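Local coordinates for protein haloalkane dehalogenase (Mycobacterium rhodesiae, PDB 4MJ3) that probably cleaves carbon–halogen bonds of haloalkanes by hydrolysis, yielding an alcohol and a halide ion, at residues A[159-162]-A[163-167]; A[232-235]-A[236-239]. All coordinates share one frame; numbering follows the deposited sequence.

Contact 1: A[159-162]-A[163-167]; sequences EAFL and AWQKF
On the first two turns of helix 159-170, Phe161 packs against Trp164 three residues on and Gln165 four residues on. The two neighbours meet its ring in different ways. CE1 of Phe161 approaches CD1 of Trp164 at 3.9 Å, arriving at the indole edge and in its plane; the two ring planes stand 68° apart, an oblique pairing that is neither a stack nor edge-to-face. The amide of Gln165 comes instead to the rim of the phenyl, where Gln165 NE2 lies 3.7 Å from Phe161 CE2, near the ring plane, with the amide turned 65° to it. Gln165 reaches this position because CG is anti to the backbone N (chi1 -170°) and the chain then runs extended. The helix lies in the insertion after strand 140-145 and before helix 225-235, which in this family forms the helical cap over the alpha/beta hydrolase core. Gln165 NE2 is hydrogen-bonded to Pro213 O, whereas Gln165 OE1 receives a hydrogen bond of 2.8 Å from a water that also donates to Leu162 O at 2.9 Å. Leu162 O therefore has two donors, the second being Lys166 N at 3.0 Å, and the water ties the amide back to the helix backbone. Leu162 runs alongside Gln165, its CD2 3.9 Å from OE1 of Gln165. Another i to i+4 bond, from Gln165 N to Phe161 O (2.8 Å), joins the turns. Beyond the helix, Phe161 touches Val216, and Trp164 touches Pro213, Ile179 of helix 176-182 and Glu55.

Contact 2: A[232-235]-A[236-239]; sequences WAAL and GRFE
Arg237 folds its guanidinium back over the last turn of helix 225-235, with one face laid on Ala233 O and Ala234 CA. Both atoms sit beneath the rim of the group. NH1 of Arg237 is 3.4 Å from Ala233 O, but the angle is too poor for a hydrogen bond; NH2 of Arg237 lies 3.5 Å from Ala234 CA, so the overlap is packing against backbone and the methyl groups of Ala233 and Ala234. A bend at chi3 (-72°) turns the chain back over the helix. Here the helix ends. Gly236 N still makes an i to i+4 bond to Trp232 O (3.0 Å), after which the spacing shortens to i+3: Arg237 N bonds to Ala234 O at 3.0 Å, and Phe238 N to Leu235 O at 3.1 Å. The latter closes a type I beta turn from Leu235 to Phe238. In both i+3 bonds the donor stands well above the carbonyl plane, away from the lone pairs. Trp232 O has a second donor in His263 NE2, and the Trp232 ring stacks on that of His263. The turn packs on helix 124-135, Leu235 against Leu130 and Val133 and Phe238 against Val133, while Trp232, one turn earlier, packs on helix 256-263; Phe238 also makes a backbone hydrogen bond with Gly266, just past that helix, and the chain goes on into edge strand 242-244.

In the fold
The two contacts follow one another along the chain and do not touch: their centres are 29 Å apart and their nearest atoms about 16 Å. Each is peripheral, with centres about 19 Å (contact 1) and 20 Å (contact 2) from the centre of the chain. Contact 1 lies in the helical insertion after strand 140-145, and through Glu55 it meets the loop following strand 48-52, which in haloalkane dehalogenases typically contributes to the oxyanion hole. Contact 2 comes where the chain has returned to the alpha/beta core, at the turn before strand 242-244, and its neighbours are core helices 124-135 and 256-263.

Contact 1: A[159-162]-A[163-167]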
ATOM      1  N   GLU A 159      -3.171 -17.043 -12.243  1.00 20.01           N
ATOM      2  CA  GLU A 159      -4.513 -16.853 -12.808  1.00 18.64           C
ATOM      3  C   GLU A 159      -5.374 -15.927 -11.975  1.00 15.55           C
ATOM      4  O   GLU A 159      -6.221 -15.209 -12.516  1.00 15.14           O
ATOM      5  CB  GLU A 159      -5.213 -18.207 -13.014  1.00 23.20           C
ATOM      6  CG  GLU A 159      -4.663 -19.030 -14.173  1.00 30.32           C
ATOM      7  CD  GLU A 159      -4.509 -18.254 -15.476  1.00 38.39           C
ATOM      8  OE1 GLU A 159      -5.446 -17.519 -15.874  1.00 39.30           O
ATOM      9  OE2 GLU A 159      -3.440 -18.385 -16.110  1.00 31.90           O
ATOM     10  N   ALA A 160      -5.168 -15.923 -10.660  1.00 13.69           N
ATOM     11  CA  ALA A 160      -5.995 -15.084  -9.787  1.00 13.92           C
ATOM     12  C   ALA A 160      -5.749 -13.604 -10.080  1.00 14.15           C
ATOM     13  O   ALA A 160      -6.694 -12.822 -10.235  1.00 11.99           O
ATOM     14  CB  ALA A 160      -5.707 -15.402  -8.346  1.00 15.61           C
ATOM     15  N   PHE A 161      -4.479 -13.220 -10.206  1.00 12.29           N
ATOM     16  CA  PHE A 161      -4.194 -11.852 -10.617  1.00 12.22           C
ATOM     17  C   PHE A 161      -4.785 -11.530 -11.984  1.00 12.81           C
ATOM     18  O   PHE A 161      -5.400 -10.472 -12.169  1.00 14.95           O
ATOM     19  CB  PHE A 161      -2.700 -11.524 -10.643  1.00 12.35           C
ATOM     20  CG  PHE A 161      -2.451 -10.173 -11.231  1.00 12.96           C
ATOM     21  CD1 PHE A 161      -2.691  -9.029 -10.486  1.00 15.89           C
ATOM     22  CD2 PHE A 161      -2.100 -10.036 -12.562  1.00 13.29           C
ATOM     23  CE1 PHE A 161      -2.551  -7.769 -11.051  1.00 15.77           C
ATOM     24  CE2 PHE A 161      -1.951  -8.766 -13.128  1.00 14.82           C
ATOM     25  CZ  PHE A 161      -2.172  -7.650 -12.369  1.00 14.09           C
ATOM     26  N   LEU A 162      -4.621 -12.423 -12.970  1.00 11.95           N
ATOM     27  CA  LEU A 162      -5.150 -12.140 -14.307  1.00 11.97           C
ATOM     28  C   LEU A 162      -6.669 -11.941 -14.342  1.00 13.00           C
ATOM     29  O   LEU A 162      -7.195 -11.116 -15.107  1.00 13.48           O
ATOM     30  CB  LEU A 162      -4.728 -13.235 -15.304  1.00 14.96           C
ATOM     31  CG  LEU A 162      -3.214 -13.266 -15.576  1.00 17.95           C
ATOM     32  CD1 LEU A 162      -2.859 -14.470 -16.428  1.00 20.40           C
ATOM     33  CD2 LEU A 162      -2.757 -11.980 -16.258  1.00 18.24           C
ATOM     34  N   ALA A 163      -7.387 -12.677 -13.505  1.00 14.24           N
ATOM     35  CA  ALA A 163      -8.849 -12.529 -13.436  1.00 13.02           C
ATOM     36  C   ALA A 163      -9.217 -11.156 -12.875  1.00 11.84           C
ATOM     37  O   ALA A 163     -10.136 -10.485 -13.370  1.00 13.43           O
ATOM     38  CB  ALA A 163      -9.439 -13.623 -12.569  1.00 15.64           C
ATOM     39  N   TRP A 164      -8.494 -10.739 -11.847  1.00 10.33           N
ATOM     40  CA  TRP A 164      -8.670  -9.387 -11.284  1.00 10.66           C
ATOM     41  C   TRP A 164      -8.333  -8.337 -12.346  1.00 11.28           C
ATOM     42  O   TRP A 164      -9.102  -7.394 -12.584  1.00 11.17           O
ATOM     43  CB  TRP A 164      -7.847  -9.179  -9.999  1.00 10.70           C
ATOM     44  CG  TRP A 164      -7.468  -7.740  -9.796  1.00  9.49           C
ATOM     45  CD1 TRP A 164      -6.214  -7.211  -9.916  1.00 10.68           C
ATOM     46  CD2 TRP A 164      -8.346  -6.637  -9.596  1.00 10.38           C
ATOM     47  NE1 TRP A 164      -6.248  -5.862  -9.709  1.00 10.81           N
ATOM     48  CE2 TRP A 164      -7.551  -5.478  -9.540  1.00 10.01           C
ATOM     49  CE3 TRP A 164      -9.740  -6.509  -9.409  1.00  9.95           C
ATOM     50  CZ2 TRP A 164      -8.097  -4.212  -9.350  1.00  9.49           C
ATOM     51  CZ3 TRP A 164     -10.270  -5.254  -9.222  1.00 10.96           C
ATOM     52  CH2 TRP A 164      -9.456  -4.127  -9.181  1.00 10.81           C
ATOM     53  N   GLN A 165      -7.198  -8.507 -13.019  1.00 11.66           N
ATOM     54  CA  GLN A 165      -6.783  -7.533 -14.017  1.00 11.72           C
ATOM     55  C   GLN A 165      -7.862  -7.341 -15.087  1.00 11.92           C
ATOM     56  O   GLN A 165      -8.254  -6.203 -15.412  1.00 12.54           O
ATOM     57  CB  GLN A 165      -5.450  -7.952 -14.663  1.00 14.31           C
ATOM     58  CG  GLN A 165      -4.852  -6.858 -15.528  1.00 12.90           C
ATOM     59  CD  GLN A 165      -3.656  -7.346 -16.311  1.00 16.79           C
ATOM     60  OE1 GLN A 165      -3.762  -8.304 -17.083  1.00 16.29           O
ATOM     61  NE2 GLN A 165      -2.520  -6.691 -16.132  1.00 15.82           N
ATOM     62  N   LYS A 166      -8.350  -8.439 -15.643  1.00 11.31           N
ATOM     63  CA  LYS A 166      -9.407  -8.404 -16.657  1.00 12.57           C
ATOM     64  C   LYS A 166     -10.672  -7.700 -16.147  1.00 11.98           C
ATOM     65  O   LYS A 166     -11.213  -6.806 -16.813  1.00 11.05           O
ATOM     66  CB  LYS A 166      -9.710  -9.828 -17.140  1.00 15.38           C
ATOM     67  CG  LYS A 166     -10.701  -9.919 -18.288  1.00 19.84           C
ATOM     68  CD  LYS A 166     -10.882 -11.375 -18.680  1.00 24.89           C
ATOM     69  CE  LYS A 166     -11.785 -11.556 -19.871  1.00 27.73           C
ATOM     70  NZ  LYS A 166     -13.196 -11.523 -19.423  1.00 33.40           N
ATOM     71  N   PHE A 167     -11.132  -8.067 -14.952  1.00 12.14           N
ATOM     72  CA  PHE A 167     -12.305  -7.407 -14.351  1.00 11.73           C
ATOM     73  C   PHE A 167     -12.091  -5.901 -14.243  1.00 11.98           C
ATOM     74  O   PHE A 167     -12.995  -5.095 -14.572  1.00 12.12           O
ATOM     75  CB  PHE A 167     -12.619  -7.998 -12.987  1.00 11.52           C
ATOM     76  CG  PHE A 167     -13.669  -7.233 -12.240  1.00 11.99           C
ATOM     77  CD1 PHE A 167     -15.017  -7.446 -12.495  1.00 13.98           C
ATOM     78  CD2 PHE A 167     -13.308  -6.243 -11.351  1.00 12.39           C
ATOM     79  CE1 PHE A 167     -15.983  -6.712 -11.836  1.00 13.48           C
ATOM     80  CE2 PHE A 167     -14.277  -5.509 -10.679  1.00 12.19           C
ATOM     81  CZ  PHE A 167     -15.613  -5.734 -10.948  1.00 12.71           C
TER
HETATM   82  O   HOH W   1      -5.810 -10.124 -17.493  1.00 23.02           O

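Contact 2: A[232-235]-A[236-239]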
ATOM      1  N   TRP A 232      15.049  -5.565  -6.672  1.00 13.99           N
ATOM      2  CA  TRP A 232      14.970  -6.934  -6.185  1.00 13.87           C
ATOM      3  C   TRP A 232      16.352  -7.406  -5.740  1.00 15.39           C
ATOM      4  O   TRP A 232      16.504  -8.040  -4.685  1.00 16.15           O
ATOM      5  CB  TRP A 232      14.408  -7.835  -7.292  1.00 14.47           C
ATOM      6  CG  TRP A 232      14.257  -9.281  -6.944  1.00 15.55           C
ATOM      7  CD1 TRP A 232      14.997 -10.335  -7.429  1.00 17.64           C
ATOM      8  CD2 TRP A 232      13.306  -9.845  -6.034  1.00 16.37           C
ATOM      9  NE1 TRP A 232      14.535 -11.512  -6.890  1.00 17.01           N
ATOM     10  CE2 TRP A 232      13.514 -11.238  -6.016  1.00 18.86           C
ATOM     11  CE3 TRP A 232      12.303  -9.299  -5.220  1.00 18.45           C
ATOM     12  CZ2 TRP A 232      12.725 -12.100  -5.226  1.00 20.64           C
ATOM     13  CZ3 TRP A 232      11.531 -10.156  -4.426  1.00 20.86           C
ATOM     14  CH2 TRP A 232      11.749 -11.528  -4.436  1.00 18.41           C
ATOM     15  N   ALA A 233      17.359  -7.118  -6.556  1.00 16.79           N
ATOM     16  CA  ALA A 233      18.737  -7.468  -6.203  1.00 16.25           C
ATOM     17  C   ALA A 233      19.122  -6.796  -4.881  1.00 16.12           C
ATOM     18  O   ALA A 233      19.714  -7.432  -3.999  1.00 18.19           O
ATOM     19  CB  ALA A 233      19.704  -7.064  -7.310  1.00 17.40           C
ATOM     20  N   ALA A 234      18.763  -5.524  -4.725  1.00 14.77           N
ATOM     21  CA  ALA A 234      19.038  -4.811  -3.470  1.00 17.16           C
ATOM     22  C   ALA A 234      18.289  -5.397  -2.274  1.00 16.85           C
ATOM     23  O   ALA A 234      18.854  -5.516  -1.177  1.00 17.51           O
ATOM     24  CB  ALA A 234      18.741  -3.325  -3.612  1.00 17.30           C
ATOM     25  N   LEU A 235      17.032  -5.793  -2.464  1.00 15.76           N
ATOM     26  CA  LEU A 235      16.292  -6.487  -1.405  1.00 17.78           C
ATOM     27  C   LEU A 235      16.941  -7.791  -0.993  1.00 17.14           C
ATOM     28  O   LEU A 235      16.848  -8.199   0.169  1.00 18.31           O
ATOM     29  CB  LEU A 235      14.858  -6.805  -1.844  1.00 20.01           C
ATOM     30  CG  LEU A 235      13.747  -5.823  -1.567  1.00 29.07           C
ATOM     31  CD1 LEU A 235      12.438  -6.511  -1.953  1.00 28.34           C
ATOM     32  CD2 LEU A 235      13.716  -5.420  -0.105  1.00 26.17           C
ATOM     33  N   GLY A 236      17.606  -8.456  -1.938  1.00 16.36           N
ATOM     34  CA  GLY A 236      18.355  -9.670  -1.642  1.00 17.15           C
ATOM     35  C   GLY A 236      19.619  -9.455  -0.827  1.00 19.40           C
ATOM     36  O   GLY A 236      20.269 -10.427  -0.438  1.00 19.61           O
ATOM     37  N   ARG A 237      19.974  -8.188  -0.586  1.00 21.04           N
ATOM     38  CA  ARG A 237      21.072  -7.823   0.301  1.00 22.79           C
ATOM     39  C   ARG A 237      20.580  -7.124   1.574  1.00 19.16           C
ATOM     40  O   ARG A 237      21.389  -6.662   2.363  1.00 19.89           O
ATOM     41  CB  ARG A 237      22.048  -6.898  -0.430  1.00 24.54           C
ATOM     42  CG  ARG A 237      22.616  -7.495  -1.706  1.00 28.39           C
ATOM     43  CD  ARG A 237      23.709  -6.610  -2.312  1.00 29.77           C
ATOM     44  NE  ARG A 237      23.159  -5.391  -2.905  1.00 30.29           N
ATOM     45  CZ  ARG A 237      22.732  -5.262  -4.166  1.00 33.84           C
ATOM     46  NH1 ARG A 237      22.792  -6.278  -5.030  1.00 33.60           N
ATOM     47  NH2 ARG A 237      22.249  -4.098  -4.572  1.00 29.73           N
ATOM     48  N   PHE A 238      19.261  -7.035   1.761  1.00 17.96           N
ATOM     49  CA  PHE A 238      18.677  -6.332   2.910  1.00 16.42           C
ATOM     50  C   PHE A 238      18.750  -7.250   4.124  1.00 18.47           C
ATOM     51  O   PHE A 238      18.019  -8.242   4.210  1.00 17.68           O
ATOM     52  CB  PHE A 238      17.235  -5.913   2.601  1.00 17.04           C
ATOM     53  CG  PHE A 238      16.605  -5.018   3.648  1.00 15.19           C
ATOM     54  CD1 PHE A 238      16.829  -3.655   3.629  1.00 16.00           C
ATOM     55  CD2 PHE A 238      15.736  -5.534   4.580  1.00 15.44           C
ATOM     56  CE1 PHE A 238      16.236  -2.822   4.568  1.00 14.99           C
ATOM     57  CE2 PHE A 238      15.160  -4.716   5.548  1.00 14.25           C
ATOM     58  CZ  PHE A 238      15.400  -3.358   5.532  1.00 13.71           C
ATOM     59  N   GLU A 239      19.622  -6.907   5.068  1.00 19.16           N
ATOM     60  CA  GLU A 239      19.922  -7.736   6.234  1.00 20.66           C
ATOM     61  C   GLU A 239      19.127  -7.350   7.474  1.00 20.58           C
ATOM     62  O   GLU A 239      19.165  -8.067   8.491  1.00 20.02           O
ATOM     63  CB  GLU A 239      21.411  -7.624   6.566  1.00 22.78           C
ATOM     64  CG  GLU A 239      22.321  -8.104   5.457  1.00 27.05           C
ATOM     65  CD  GLU A 239      22.417  -9.606   5.376  1.00 34.05           C
ATOM     66  OE1 GLU A 239      21.938 -10.299   6.300  1.00 39.75           O
ATOM     67  OE2 GLU A 239      22.989 -10.099   4.388  1.00 46.59           O
TER